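Local coordinates for acetylcholine-binding protein (Bulinus truncatus, PDB 2BJ0) that probably binds acetylcholine and related ligands at the interfaces of a pentamer that resembles the ligand-binding domain of nicotinic acetylcholine receptors, at residues 29-34 and 194-199; 42-47 and 122-127; 74-79 and 99-104; 82-87 and 141-146. All coordinates share one frame; numbering follows the deposited sequence.

Contact 1 (29-34 and 194-199); sequences LNFKLM and IEITFA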
loop_
_atom_site.group_PDB
_atom_site.type_symbol
_atom_site.label_atom_id
_atom_site.label_comp_id
_atom_site.label_asym_id
_atom_site.label_seq_id
_atom_site.Cartn_x
_atom_site.Cartn_y
_atom_site.Cartn_z
ATOM N N LEU A 29 -5.062 -13.794 24.934
ATOM C CA LEU A 29 -3.934 -12.972 24.462
ATOM C C LEU A 29 -2.800 -12.996 25.446
ATOM O O LEU A 29 -3.017 -12.873 26.661
ATOM C CB LEU A 29 -4.346 -11.506 24.327
ATOM C CG LEU A 29 -5.440 -11.171 23.333
ATOM C CD1 LEU A 29 -5.674 -9.652 23.275
ATOM C CD2 LEU A 29 -5.047 -11.756 21.974
ATOM N N ASN A 30 -1.601 -13.178 24.917
ATOM C CA ASN A 30 -0.342 -12.973 25.623
ATOM C C ASN A 30 0.490 -12.084 24.710
ATOM O O ASN A 30 0.172 -11.979 23.531
ATOM C CB ASN A 30 0.361 -14.303 25.905
ATOM C CG ASN A 30 -0.178 -14.992 27.173
ATOM O OD1 ASN A 30 -0.563 -16.153 27.137
ATOM N ND2 ASN A 30 -0.238 -14.249 28.283
ATOM N N PHE A 31 1.528 -11.448 25.241
ATOM C CA PHE A 31 2.307 -10.495 24.478
ATOM C C PHE A 31 3.766 -10.694 24.753
ATOM O O PHE A 31 4.153 -11.143 25.831
ATOM C CB PHE A 31 1.912 -9.040 24.814
ATOM C CG PHE A 31 0.492 -8.705 24.499
ATOM C CD1 PHE A 31 0.133 -8.262 23.227
ATOM C CD2 PHE A 31 -0.489 -8.802 25.472
ATOM C CE1 PHE A 31 -1.167 -7.950 22.917
ATOM C CE2 PHE A 31 -1.794 -8.483 25.172
ATOM C CZ PHE A 31 -2.145 -8.049 23.883
ATOM N N LYS A 32 4.579 -10.347 23.770
ATOM C CA LYS A 32 6.009 -10.302 23.931
ATOM C C LYS A 32 6.467 -8.920 23.478
ATOM O O LYS A 32 6.369 -8.588 22.280
ATOM C CB LYS A 32 6.694 -11.380 23.073
ATOM C CG LYS A 32 6.310 -12.829 23.417
ATOM C CD LYS A 32 7.075 -13.280 24.656
ATOM C CE LYS A 32 6.338 -14.376 25.347
ATOM N NZ LYS A 32 7.047 -14.799 26.588
ATOM N N LEU A 33 6.976 -8.120 24.414
ATOM C CA LEU A 33 7.581 -6.856 24.063
ATOM C C LEU A 33 9.015 -7.151 23.648
ATOM O O LEU A 33 9.808 -7.562 24.473
ATOM C CB LEU A 33 7.485 -5.822 25.206
ATOM C CG LEU A 33 8.085 -4.425 24.974
ATOM C CD1 LEU A 33 7.388 -3.719 23.805
ATOM C CD2 LEU A 33 7.989 -3.540 26.213
ATOM N N MET A 34 9.305 -6.973 22.350
ATOM C CA MET A 34 10.587 -7.372 21.754
ATOM C C MET A 34 11.655 -6.286 21.760
ATOM O O MET A 34 12.853 -6.572 21.909
ATOM C CB MET A 34 10.369 -7.838 20.309
ATOM C CG MET A 34 9.327 -8.938 20.159
ATOM S SD MET A 34 9.797 -10.475 20.973
ATOM C CE MET A 34 11.201 -10.974 19.976
ATOM N N ILE A 194 -7.293 -5.681 27.057
ATOM C CA ILE A 194 -6.142 -5.956 27.897
ATOM C C ILE A 194 -5.221 -4.755 27.782
ATOM O O ILE A 194 -4.982 -4.226 26.680
ATOM C CB ILE A 194 -5.452 -7.273 27.500
ATOM C CG1 ILE A 194 -6.405 -8.430 27.783
ATOM C CG2 ILE A 194 -4.107 -7.456 28.257
ATOM C CD1 ILE A 194 -5.889 -9.803 27.419
ATOM N N GLU A 195 -4.726 -4.307 28.925
ATOM C CA GLU A 195 -3.842 -3.171 28.971
ATOM C C GLU A 195 -2.447 -3.607 29.378
ATOM O O GLU A 195 -2.254 -4.140 30.484
ATOM C CB GLU A 195 -4.395 -2.146 29.952
ATOM C CG GLU A 195 -3.502 -0.924 30.124
ATOM C CD GLU A 195 -4.297 0.354 30.376
ATOM O OE1 GLU A 195 -5.509 0.410 30.010
ATOM O OE2 GLU A 195 -3.700 1.310 30.936
ATOM N N ILE A 196 -1.475 -3.361 28.503
ATOM C CA ILE A 196 -0.084 -3.595 28.836
ATOM C C ILE A 196 0.528 -2.353 29.472
ATOM O O ILE A 196 0.420 -1.266 28.928
ATOM C CB ILE A 196 0.739 -4.013 27.598
ATOM C CG1 ILE A 196 0.139 -5.259 26.955
ATOM C CG2 ILE A 196 2.173 -4.291 27.987
ATOM C CD1 ILE A 196 0.632 -5.469 25.547
ATOM N N THR A 197 1.164 -2.526 30.624
ATOM C CA THR A 197 1.867 -1.446 31.285
ATOM C C THR A 197 3.341 -1.843 31.401
ATOM O O THR A 197 3.654 -2.938 31.851
ATOM C CB THR A 197 1.242 -1.184 32.685
ATOM O OG1 THR A 197 -0.118 -0.743 32.515
ATOM C CG2 THR A 197 1.904 -0.000 33.337
ATOM N N PHE A 198 4.234 -0.976 30.943
ATOM C CA PHE A 198 5.643 -1.231 31.081
ATOM C C PHE A 198 6.383 0.025 31.506
ATOM O O PHE A 198 5.895 1.147 31.310
ATOM C CB PHE A 198 6.242 -1.910 29.824
ATOM C CG PHE A 198 6.220 -1.054 28.580
ATOM C CD1 PHE A 198 5.098 -1.022 27.765
ATOM C CD2 PHE A 198 7.334 -0.297 28.226
ATOM C CE1 PHE A 198 5.094 -0.223 26.607
ATOM C CE2 PHE A 198 7.334 0.514 27.057
ATOM C CZ PHE A 198 6.220 0.540 26.272
ATOM N N ALA A 199 7.524 -0.176 32.168
ATOM C CA ALA A 199 8.417 0.895 32.525
ATOM C C ALA A 199 9.739 0.660 31.834
ATOM O O ALA A 199 10.224 -0.452 31.794
ATOM C CB ALA A 199 8.625 0.926 34.048
#

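Contact 2 (42-47 and 122-127); sequences EKDQVE and CDLINV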
loop_
_atom_site.group_PDB
_atom_site.type_symbol
_atom_site.label_atom_id
_atom_site.label_comp_id
_atom_site.label_asym_id
_atom_site.label_seq_id
_atom_site.Cartn_x
_atom_site.Cartn_y
_atom_site.Cartn_z
ATOM N N GLU A 42 10.864 14.807 22.506
ATOM C CA GLU A 42 10.265 16.043 22.031
ATOM C C GLU A 42 8.803 15.919 21.648
ATOM O O GLU A 42 8.057 16.899 21.750
ATOM C CB GLU A 42 11.053 16.623 20.852
ATOM C CG GLU A 42 12.509 16.935 21.203
ATOM C CD GLU A 42 12.668 17.547 22.597
ATOM O OE1 GLU A 42 12.069 18.632 22.853
ATOM O OE2 GLU A 42 13.402 16.943 23.441
ATOM N N LYS A 43 8.395 14.737 21.194
ATOM C CA LYS A 43 7.018 14.521 20.777
ATOM C C LYS A 43 6.262 13.694 21.796
ATOM O O LYS A 43 5.046 13.599 21.703
ATOM C CB LYS A 43 6.950 13.843 19.411
ATOM C CG LYS A 43 7.496 14.704 18.276
ATOM C CD LYS A 43 7.331 14.039 16.913
ATOM C CE LYS A 43 8.025 14.893 15.832
ATOM N NZ LYS A 43 8.121 14.155 14.540
ATOM N N ASP A 44 6.972 13.120 22.775
ATOM C CA ASP A 44 6.368 12.171 23.713
ATOM C C ASP A 44 5.690 11.001 23.003
ATOM O O ASP A 44 4.517 10.743 23.232
ATOM C CB ASP A 44 5.360 12.885 24.601
ATOM C CG ASP A 44 6.009 13.525 25.802
ATOM O OD1 ASP A 44 7.152 13.134 26.156
ATOM O OD2 ASP A 44 5.446 14.427 26.451
ATOM N N GLN A 45 6.440 10.328 22.122
ATOM C CA GLN A 45 5.947 9.187 21.377
ATOM C C GLN A 45 6.934 8.034 21.454
ATOM O O GLN A 45 8.160 8.233 21.434
ATOM C CB GLN A 45 5.678 9.570 19.907
ATOM C CG GLN A 45 4.576 10.612 19.782
ATOM C CD GLN A 45 4.395 11.129 18.350
ATOM O OE1 GLN A 45 4.966 10.575 17.417
ATOM N NE2 GLN A 45 3.600 12.201 18.192
ATOM N N VAL A 46 6.379 6.825 21.514
ATOM C CA VAL A 46 7.132 5.566 21.692
ATOM C C VAL A 46 6.677 4.586 20.638
ATOM O O VAL A 46 5.483 4.541 20.329
ATOM C CB VAL A 46 6.856 4.952 23.100
ATOM C CG1 VAL A 46 7.430 3.555 23.206
ATOM C CG2 VAL A 46 7.490 5.858 24.170
ATOM N N GLU A 47 7.624 3.852 20.054
ATOM C CA GLU A 47 7.338 2.795 19.079
ATOM C C GLU A 47 7.996 1.556 19.631
ATOM O O GLU A 47 9.154 1.581 20.014
ATOM C CB GLU A 47 7.967 3.066 17.684
ATOM C CG GLU A 47 7.371 4.170 16.842
ATOM C CD GLU A 47 7.749 4.042 15.353
ATOM O OE1 GLU A 47 8.753 3.364 15.013
ATOM O OE2 GLU A 47 7.023 4.610 14.506
ATOM N N CYS A 122 3.196 8.824 25.100
ATOM C CA CYS A 122 3.601 8.492 26.429
ATOM C C CYS A 122 4.319 9.727 26.925
ATOM O O CYS A 122 5.079 10.332 26.172
ATOM C CB CYS A 122 4.591 7.309 26.399
ATOM S SG CYS A 122 4.947 6.610 28.063
ATOM N N ASP A 123 4.055 10.124 28.166
ATOM C CA ASP A 123 4.884 11.161 28.831
ATOM C C ASP A 123 6.292 10.648 29.172
ATOM O O ASP A 123 6.462 9.806 30.070
ATOM C CB ASP A 123 4.182 11.667 30.102
ATOM C CG ASP A 123 4.774 12.948 30.633
ATOM O OD1 ASP A 123 5.915 13.299 30.259
ATOM O OD2 ASP A 123 4.154 13.673 31.448
ATOM N N LEU A 124 7.293 11.143 28.445
ATOM C CA LEU A 124 8.674 10.678 28.616
ATOM C C LEU A 124 9.554 11.591 29.485
ATOM O O LEU A 124 10.774 11.532 29.448
ATOM C CB LEU A 124 9.348 10.424 27.253
ATOM C CG LEU A 124 8.636 9.375 26.382
ATOM C CD1 LEU A 124 9.359 9.213 25.059
ATOM C CD2 LEU A 124 8.525 8.045 27.144
ATOM N N ILE A 125 8.934 12.429 30.296
ATOM C CA ILE A 125 9.720 13.372 31.069
ATOM C C ILE A 125 10.718 12.613 31.962
ATOM O O ILE A 125 11.811 13.091 32.217
ATOM C CB ILE A 125 8.770 14.308 31.861
ATOM C CG1 ILE A 125 9.525 15.556 32.332
ATOM C CG2 ILE A 125 8.043 13.540 32.957
ATOM C CD1 ILE A 125 8.617 16.737 32.635
ATOM N N ASN A 126 10.356 11.419 32.412
ATOM C CA ASN A 126 11.218 10.682 33.313
ATOM C C ASN A 126 11.995 9.540 32.681
ATOM O O ASN A 126 12.468 8.654 33.414
ATOM C CB ASN A 126 10.416 10.136 34.503
ATOM C CG ASN A 126 9.940 11.218 35.446
ATOM O OD1 ASN A 126 8.885 11.086 36.077
ATOM N ND2 ASN A 126 10.703 12.296 35.554
ATOM N N VAL A 127 12.174 9.552 31.354
ATOM C CA VAL A 127 12.743 8.395 30.654
ATOM C C VAL A 127 14.212 8.230 30.967
ATOM O O VAL A 127 14.810 7.171 30.734
ATOM C CB VAL A 127 12.498 8.454 29.095
ATOM C CG1 VAL A 127 13.412 9.449 28.421
ATOM C CG2 VAL A 127 12.639 7.076 28.465
HETATM O O HOH W 1 6.901 15.109 28.560
#

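Contact 3 (74-79 and 99-104); sequences SLPVSK and ADRVVV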
loop_
_atom_site.group_PDB
_atom_site.type_symbol
_atom_site.label_atom_id
_atom_site.label_comp_id
_atom_site.label_asym_id
_atom_site.label_seq_id
_atom_site.Cartn_x
_atom_site.Cartn_y
_atom_site.Cartn_z
ATOM N N SER A 74 -0.913 -24.599 8.842
ATOM C CA SER A 74 -0.808 -23.166 8.730
ATOM C C SER A 74 -1.578 -22.693 7.477
ATOM O O SER A 74 -1.422 -23.259 6.386
ATOM C CB SER A 74 0.676 -22.800 8.638
ATOM O OG SER A 74 0.891 -21.450 8.241
ATOM N N LEU A 75 -2.414 -21.675 7.647
ATOM C CA LEU A 75 -3.224 -21.123 6.574
ATOM C C LEU A 75 -3.133 -19.608 6.566
ATOM O O LEU A 75 -2.904 -18.984 7.616
ATOM C CB LEU A 75 -4.678 -21.555 6.721
ATOM C CG LEU A 75 -4.936 -23.072 6.755
ATOM C CD1 LEU A 75 -6.219 -23.377 7.552
ATOM C CD2 LEU A 75 -4.993 -23.600 5.331
ATOM N N PRO A 76 -3.323 -19.005 5.394
ATOM C CA PRO A 76 -3.377 -17.571 5.304
ATOM C C PRO A 76 -4.555 -17.101 6.128
ATOM O O PRO A 76 -5.615 -17.733 6.136
ATOM C CB PRO A 76 -3.659 -17.298 3.795
ATOM C CG PRO A 76 -3.215 -18.548 3.091
ATOM C CD PRO A 76 -3.551 -19.650 4.084
ATOM N N VAL A 77 -4.327 -16.010 6.824
ATOM C CA VAL A 77 -5.294 -15.285 7.586
ATOM C C VAL A 77 -6.569 -14.971 6.835
ATOM O O VAL A 77 -7.639 -14.953 7.435
ATOM C CB VAL A 77 -4.609 -14.013 8.135
ATOM C CG1 VAL A 77 -5.498 -12.821 8.150
ATOM C CG2 VAL A 77 -4.030 -14.294 9.509
ATOM N N SER A 78 -6.483 -14.724 5.528
ATOM C CA SER A 78 -7.669 -14.430 4.732
ATOM C C SER A 78 -8.644 -15.614 4.624
ATOM O O SER A 78 -9.764 -15.435 4.161
ATOM C CB SER A 78 -7.247 -14.031 3.320
ATOM O OG SER A 78 -6.590 -15.130 2.719
ATOM N N LYS A 79 -8.229 -16.815 5.030
ATOM C CA LYS A 79 -9.063 -18.020 4.884
ATOM C C LYS A 79 -10.078 -18.238 6.018
ATOM O O LYS A 79 -10.945 -19.086 5.902
ATOM C CB LYS A 79 -8.191 -19.270 4.728
ATOM C CG LYS A 79 -7.398 -19.246 3.404
ATOM C CD LYS A 79 -8.338 -19.121 2.237
ATOM C CE LYS A 79 -7.660 -18.413 1.061
ATOM N NZ LYS A 79 -8.645 -18.190 -0.028
ATOM N N ALA A 99 4.889 -12.961 8.572
ATOM C CA ALA A 99 3.951 -13.552 7.613
ATOM C C ALA A 99 2.554 -13.655 8.225
ATOM O O ALA A 99 2.410 -14.005 9.388
ATOM C CB ALA A 99 4.435 -14.922 7.209
ATOM N N ASP A 100 1.522 -13.346 7.447
ATOM C CA ASP A 100 0.162 -13.280 7.998
ATOM C C ASP A 100 -0.579 -14.604 7.849
ATOM O O ASP A 100 -1.383 -14.785 6.932
ATOM C CB ASP A 100 -0.616 -12.138 7.343
ATOM C CG ASP A 100 -1.568 -11.458 8.297
ATOM O OD1 ASP A 100 -1.520 -11.747 9.521
ATOM O OD2 ASP A 100 -2.402 -10.613 7.909
ATOM N N ARG A 101 -0.307 -15.523 8.778
ATOM C CA ARG A 101 -0.825 -16.859 8.726
ATOM C C ARG A 101 -1.229 -17.316 10.124
ATOM O O ARG A 101 -0.652 -16.869 11.093
ATOM C CB ARG A 101 0.243 -17.803 8.243
ATOM C CG ARG A 101 0.598 -17.689 6.796
ATOM C CD ARG A 101 1.357 -18.897 6.321
ATOM N NE ARG A 101 1.026 -19.169 4.933
ATOM C CZ ARG A 101 0.462 -20.267 4.468
ATOM N NH1 ARG A 101 0.146 -21.277 5.243
ATOM N NH2 ARG A 101 0.236 -20.358 3.177
ATOM N N VAL A 102 -2.222 -18.195 10.201
ATOM C CA VAL A 102 -2.617 -18.834 11.479
ATOM C C VAL A 102 -2.246 -20.308 11.398
ATOM O O VAL A 102 -1.956 -20.833 10.287
ATOM C CB VAL A 102 -4.137 -18.682 11.775
ATOM C CG1 VAL A 102 -4.554 -17.203 11.800
ATOM C CG2 VAL A 102 -4.979 -19.439 10.767
ATOM N N VAL A 103 -2.243 -20.978 12.549
ATOM C CA VAL A 103 -2.016 -22.414 12.632
ATOM C C VAL A 103 -3.162 -23.057 13.371
ATOM O O VAL A 103 -3.475 -22.675 14.499
ATOM C CB VAL A 103 -0.721 -22.763 13.363
ATOM C CG1 VAL A 103 -0.610 -24.289 13.531
ATOM C CG2 VAL A 103 0.510 -22.174 12.632
ATOM N N VAL A 104 -3.783 -24.021 12.698
ATOM C CA VAL A 104 -4.957 -24.730 13.169
ATOM C C VAL A 104 -4.503 -26.119 13.625
ATOM O O VAL A 104 -3.807 -26.814 12.889
ATOM C CB VAL A 104 -5.995 -24.888 12.030
ATOM C CG1 VAL A 104 -7.247 -25.514 12.528
ATOM C CG2 VAL A 104 -6.293 -23.553 11.388
#

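Contact 4 (82-87 and 141-146); sequences TPDLSF and SWTHDN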
loop_
_atom_site.group_PDB
_atom_site.type_symbol
_atom_site.label_atom_id
_atom_site.label_comp_id
_atom_site.label_asym_id
_atom_site.label_seq_id
_atom_site.Cartn_x
_atom_site.Cartn_y
_atom_site.Cartn_z
ATOM N N THR A 82 -10.644 -13.948 11.884
ATOM C CA THR A 82 -9.615 -13.715 12.909
ATOM C C THR A 82 -10.036 -12.497 13.718
ATOM O O THR A 82 -10.809 -11.649 13.242
ATOM C CB THR A 82 -8.191 -13.487 12.304
ATOM O OG1 THR A 82 -8.247 -12.426 11.342
ATOM C CG2 THR A 82 -7.718 -14.719 11.500
ATOM N N PRO A 83 -9.591 -12.417 14.971
ATOM C CA PRO A 83 -10.036 -11.313 15.842
ATOM C C PRO A 83 -9.697 -9.944 15.257
ATOM O O PRO A 83 -8.593 -9.746 14.768
ATOM C CB PRO A 83 -9.230 -11.553 17.125
ATOM C CG PRO A 83 -9.071 -13.059 17.165
ATOM C CD PRO A 83 -8.736 -13.389 15.697
ATOM N N ASP A 84 -10.627 -9.000 15.335
ATOM C CA ASP A 84 -10.345 -7.634 14.900
ATOM C C ASP A 84 -9.731 -6.820 16.036
ATOM O O ASP A 84 -10.264 -5.784 16.411
ATOM C CB ASP A 84 -11.610 -6.967 14.360
ATOM C CG ASP A 84 -12.684 -6.781 15.434
ATOM O OD1 ASP A 84 -12.758 -7.661 16.342
ATOM O OD2 ASP A 84 -13.456 -5.786 15.462
ATOM N N LEU A 85 -8.589 -7.268 16.556
ATOM C CA LEU A 85 -7.881 -6.542 17.616
ATOM C C LEU A 85 -7.341 -5.220 17.108
ATOM O O LEU A 85 -6.719 -5.165 16.041
ATOM C CB LEU A 85 -6.716 -7.360 18.165
ATOM C CG LEU A 85 -7.092 -8.692 18.803
ATOM C CD1 LEU A 85 -5.813 -9.443 18.998
ATOM C CD2 LEU A 85 -7.853 -8.476 20.120
ATOM N N SER A 86 -7.625 -4.159 17.843
ATOM C CA SER A 86 -7.056 -2.867 17.550
ATOM C C SER A 86 -6.327 -2.399 18.783
ATOM O O SER A 86 -6.687 -2.768 19.936
ATOM C CB SER A 86 -8.137 -1.843 17.151
ATOM O OG SER A 86 -8.824 -2.223 15.954
ATOM N N PHE A 87 -5.311 -1.588 18.557
ATOM C CA PHE A 87 -4.670 -0.847 19.633
ATOM C C PHE A 87 -5.426 0.456 19.798
ATOM O O PHE A 87 -5.304 1.367 18.960
ATOM C CB PHE A 87 -3.218 -0.576 19.311
ATOM C CG PHE A 87 -2.397 -1.828 19.153
ATOM C CD1 PHE A 87 -1.887 -2.481 20.261
ATOM C CD2 PHE A 87 -2.112 -2.339 17.886
ATOM C CE1 PHE A 87 -1.131 -3.643 20.127
ATOM C CE2 PHE A 87 -1.354 -3.515 17.753
ATOM C CZ PHE A 87 -0.862 -4.159 18.879
ATOM N N SER A 141 -10.964 -5.870 20.956
ATOM C CA SER A 141 -11.715 -5.927 19.718
ATOM C C SER A 141 -12.348 -4.579 19.470
ATOM O O SER A 141 -12.923 -3.955 20.377
ATOM C CB SER A 141 -12.776 -7.005 19.763
ATOM O OG SER A 141 -13.672 -6.888 18.692
ATOM N N TRP A 142 -12.240 -4.120 18.231
ATOM C CA TRP A 142 -12.842 -2.857 17.876
ATOM C C TRP A 142 -14.353 -2.921 17.785
ATOM O O TRP A 142 -15.016 -1.924 18.067
ATOM C CB TRP A 142 -12.285 -2.367 16.535
ATOM C CG TRP A 142 -12.612 -0.935 16.255
ATOM C CD1 TRP A 142 -13.431 -0.464 15.285
ATOM C CD2 TRP A 142 -12.131 0.211 16.968
ATOM N NE1 TRP A 142 -13.482 0.908 15.333
ATOM C CE2 TRP A 142 -12.689 1.350 16.354
ATOM C CE3 TRP A 142 -11.255 0.394 18.052
ATOM C CZ2 TRP A 142 -12.417 2.649 16.783
ATOM C CZ3 TRP A 142 -10.982 1.697 18.484
ATOM C CH2 TRP A 142 -11.578 2.803 17.855
ATOM N N THR A 143 -14.896 -4.060 17.351
ATOM C CA THR A 143 -16.312 -4.118 17.014
ATOM C C THR A 143 -17.109 -5.279 17.560
ATOM O O THR A 143 -18.289 -5.359 17.233
ATOM C CB THR A 143 -16.537 -4.113 15.455
ATOM O OG1 THR A 143 -15.995 -5.325 14.908
ATOM C CG2 THR A 143 -15.764 -2.984 14.795
ATOM N N HIS A 144 -16.494 -6.154 18.371
ATOM C CA HIS A 144 -17.214 -7.259 19.040
ATOM C C HIS A 144 -17.276 -7.005 20.558
ATOM O O HIS A 144 -16.250 -6.951 21.225
ATOM C CB HIS A 144 -16.516 -8.619 18.778
ATOM C CG HIS A 144 -16.464 -9.020 17.324
ATOM N ND1 HIS A 144 -15.419 -8.674 16.489
ATOM C CD2 HIS A 144 -17.311 -9.768 16.570
ATOM C CE1 HIS A 144 -15.645 -9.156 15.276
ATOM N NE2 HIS A 144 -16.784 -9.827 15.298
ATOM N N ASP A 145 -18.474 -6.821 21.093
ATOM C CA ASP A 145 -18.649 -6.581 22.556
ATOM C C ASP A 145 -18.435 -7.886 23.327
ATOM O O ASP A 145 -18.265 -8.933 22.711
ATOM C CB ASP A 145 -20.026 -5.963 22.855
ATOM C CG ASP A 145 -21.183 -6.889 22.496
ATOM O OD1 ASP A 145 -21.057 -8.123 22.638
ATOM O OD2 ASP A 145 -22.270 -6.473 22.056
ATOM N N ASN A 146 -18.463 -7.852 24.663
ATOM C CA ASN A 146 -18.061 -9.047 25.387
ATOM C C ASN A 146 -19.148 -10.103 25.523
ATOM O O ASN A 146 -18.927 -11.158 26.124
ATOM C CB ASN A 146 -17.424 -8.728 26.725
ATOM C CG ASN A 146 -18.352 -7.997 27.653
ATOM O OD1 ASN A 146 -19.562 -7.903 27.411
ATOM N ND2 ASN A 146 -17.784 -7.447 28.726
#

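Contact 1 (29-34 and 194-199)
Phe31 and Ile196 meet in the core of an immunoglobulin-like beta sandwich, where one strand from each sheet packs through side chains alone. The two axes are 9.5 Å apart and their chain directions differ by only 22°, so alternate residues, Leu29, Phe31 and Leu33 against Ile194, Ile196 and Phe198, face one another in step. Large apolar residues suit this buried layer, since they span the gap between the sheets. Ile196 CG1 lies anti to its carbonyl carbon (chi1 -57°), and the CD1 methyl it carries sits over one face of the Phe31 ring, 3.5 Å from the centroid in a CH-pi contact. Ile194 takes both neighbours on its two branches: CG2 approaches Phe31 CE2 at 4.0 Å, while CD1 rests on Leu29 CB. An alanine at Phe31 would probably open a gap beneath Ile196 CD1 and leave that methyl without the aromatic face it packs on. Further along the strands the roles reverse, and the aromatic ring belongs to the other sheet. Leu33 CG is anti to the backbone N (chi1 -180°), and the side chain crosses Phe198 at about a right angle; its CD2 methyl lies over the Phe198 ring face, 3.9 Å from the centroid.

Contact 2 (42-47 and 122-127)
Asp44 and Cys122 join by a backbone hydrogen bond, Cys122 N to Asp44 O at 3.0 Å. Cys122 opens the counterpart of the disulfide-closed loop that names the Cys-loop receptors, to which this protein is related; its SG is bonded to Cys135. The partner segment leaves the hairpin turn before strand 45-57, where Asp44 and Gln45 both face Asp40 in a G1 beta bulge. Asp44 has the left-handed backbone (phi 55°) of such a bulge, a conformation that aspartate tolerates better than most residues with a side chain. Its CG lies anti to the carbonyl carbon (chi1 -85°), and OD1 accepts the N-H of Leu124 at 3.0 Å, an almost straight bond that meets the carboxylate from above its plane. The other oxygen, OD2, is 4.0 Å from Asp123 OD1, two like charges side by side. A water that donates to both Asp44 OD2 and Asp123 OD1 probably eases the repulsion. Asp123 OD1 also accepts from Ile125 N, an Asx turn that runs into the type I turn Leu124-Val127. Pro168 of a neighbouring subunit packs on both aspartates, and the Gln45 amide reaches Val37 O of that same subunit. On the apolar side Phe200 of strand 190-202 touches Val46 and Leu124. Here one methyl, Val46 CG2, serves two partners, lying 3.8 Å from Leu124 CD2 and 3.9 Å from Cys122 CB.

Contact 3 (74-79 and 99-104)
Ser74 OG is gripped from two subunits: Arg101 NH1 donates to it at 3.1 Å, and Thr143 OG1 of a neighbouring subunit is its second hydrogen-bond partner. The bond from Arg101 is nearly straight, 170° at the hydrogen, and OG lies close to the guanidinium plane. Serine suits the spot because it is small and can both give and accept. Arg101 leaves its strand with CG anti to the carbonyl carbon (chi1 -72°), and further out its chain runs beside Pro76, pointing the same way. Pro76 CD lies 3.8 Å above one face of the guanidinium, toward its rim, while NH2 reaches the backbone oxygen of Asp15 in the neighbouring subunit. An alanine at Arg101 would probably leave Ser74 OG and Asp15 O of the neighbour without the guanidinium donors, and Pro76 without the group beside it. Beneath these side chains runs an antiparallel ladder, in which Leu75 and Val102 form the hydrogen-bonded pair, Leu75 N to Val102 O and Val102 N to Leu75 O, both 2.8 Å. Proline fits next in line, since at the non-hydrogen-bonded pair Pro76-Arg101 its missing N-H costs nothing in the ladder. Val77 N then bonds to Asp100 O at 3.2 Å, where the strand gives way to a 3-10 turn. Val77 CG2 packs on Val102 CG1, and Leu75 CD1 on Val104 CG2. Strand 101-105 lies between strands 72-76 and 109-121; from the latter, Tyr112 OH is hydrogen-bonded to Asp100 OD1 and the Tyr112 side chain touches Val77 and Val102.

Contact 4 (82-87 and 141-146)
Ser141 OG donates to Asp84 OD1 at 2.6 Å on the syn side of the carboxylate, and the same hydroxyl accepts from His144 N in an ST motif. A serine suits this place because its short hydroxyl can serve the aspartate and its own turn together. At Trp142 the backbone N bonds to Asp84 O at 3.2 Å, while CB lies 3.5 Å from Ser86 OG. The indole NE1 goes to Val113 O of a neighbouring subunit, and Trp142 O is hydrogen-bonded to the nitrogen of a bound 3-cyclohexyl-1-propylsulfonic acid, probably from the crystallisation liquor. Trp142 is the loop B tryptophan of the ligand pocket in acetylcholine-binding proteins and nicotinic receptors, and segment 82-87 leads into loop A, whose Tyr88 meets the indole. Thr143 follows, giving Asp84 OD2 its hydroxyl at 2.6 Å and, weakly, its backbone N-H. Asp84 CG sits between its backbone N and carbonyl carbon (chi1 65°), on the side of the loop. His144 ND1 comes last, donating to Asp84 OD1 at 2.9 Å; OD1 lies close to the imidazole plane, while ND1 stands above the carboxylate plane, the two planes being 88° apart, and arrives on the face opposite Ser141 OG.

In the fold
All four contacts fall in one ligand-binding domain built as a beta sandwich. Contact 1 joins its two sheets in the core and closes a long loop of chain, 29-34 to 194-199, within which the others are nested. Contacts 2 and 3 lie on opposite sides of the chain's centre, their centres about 35 Å apart, yet both reach the sheet that holds strand 25-40. Contact 4, about 17 Å from contact 1 between centres, meets it where Leu85 packs on Leu29. Contacts 3 and 4 touch through Thr82 and alternate along the sequence; across the subunit interface 74-79 and 99-104 face 141-146 of the next copy, so the same loop serves both the pocket and the interface.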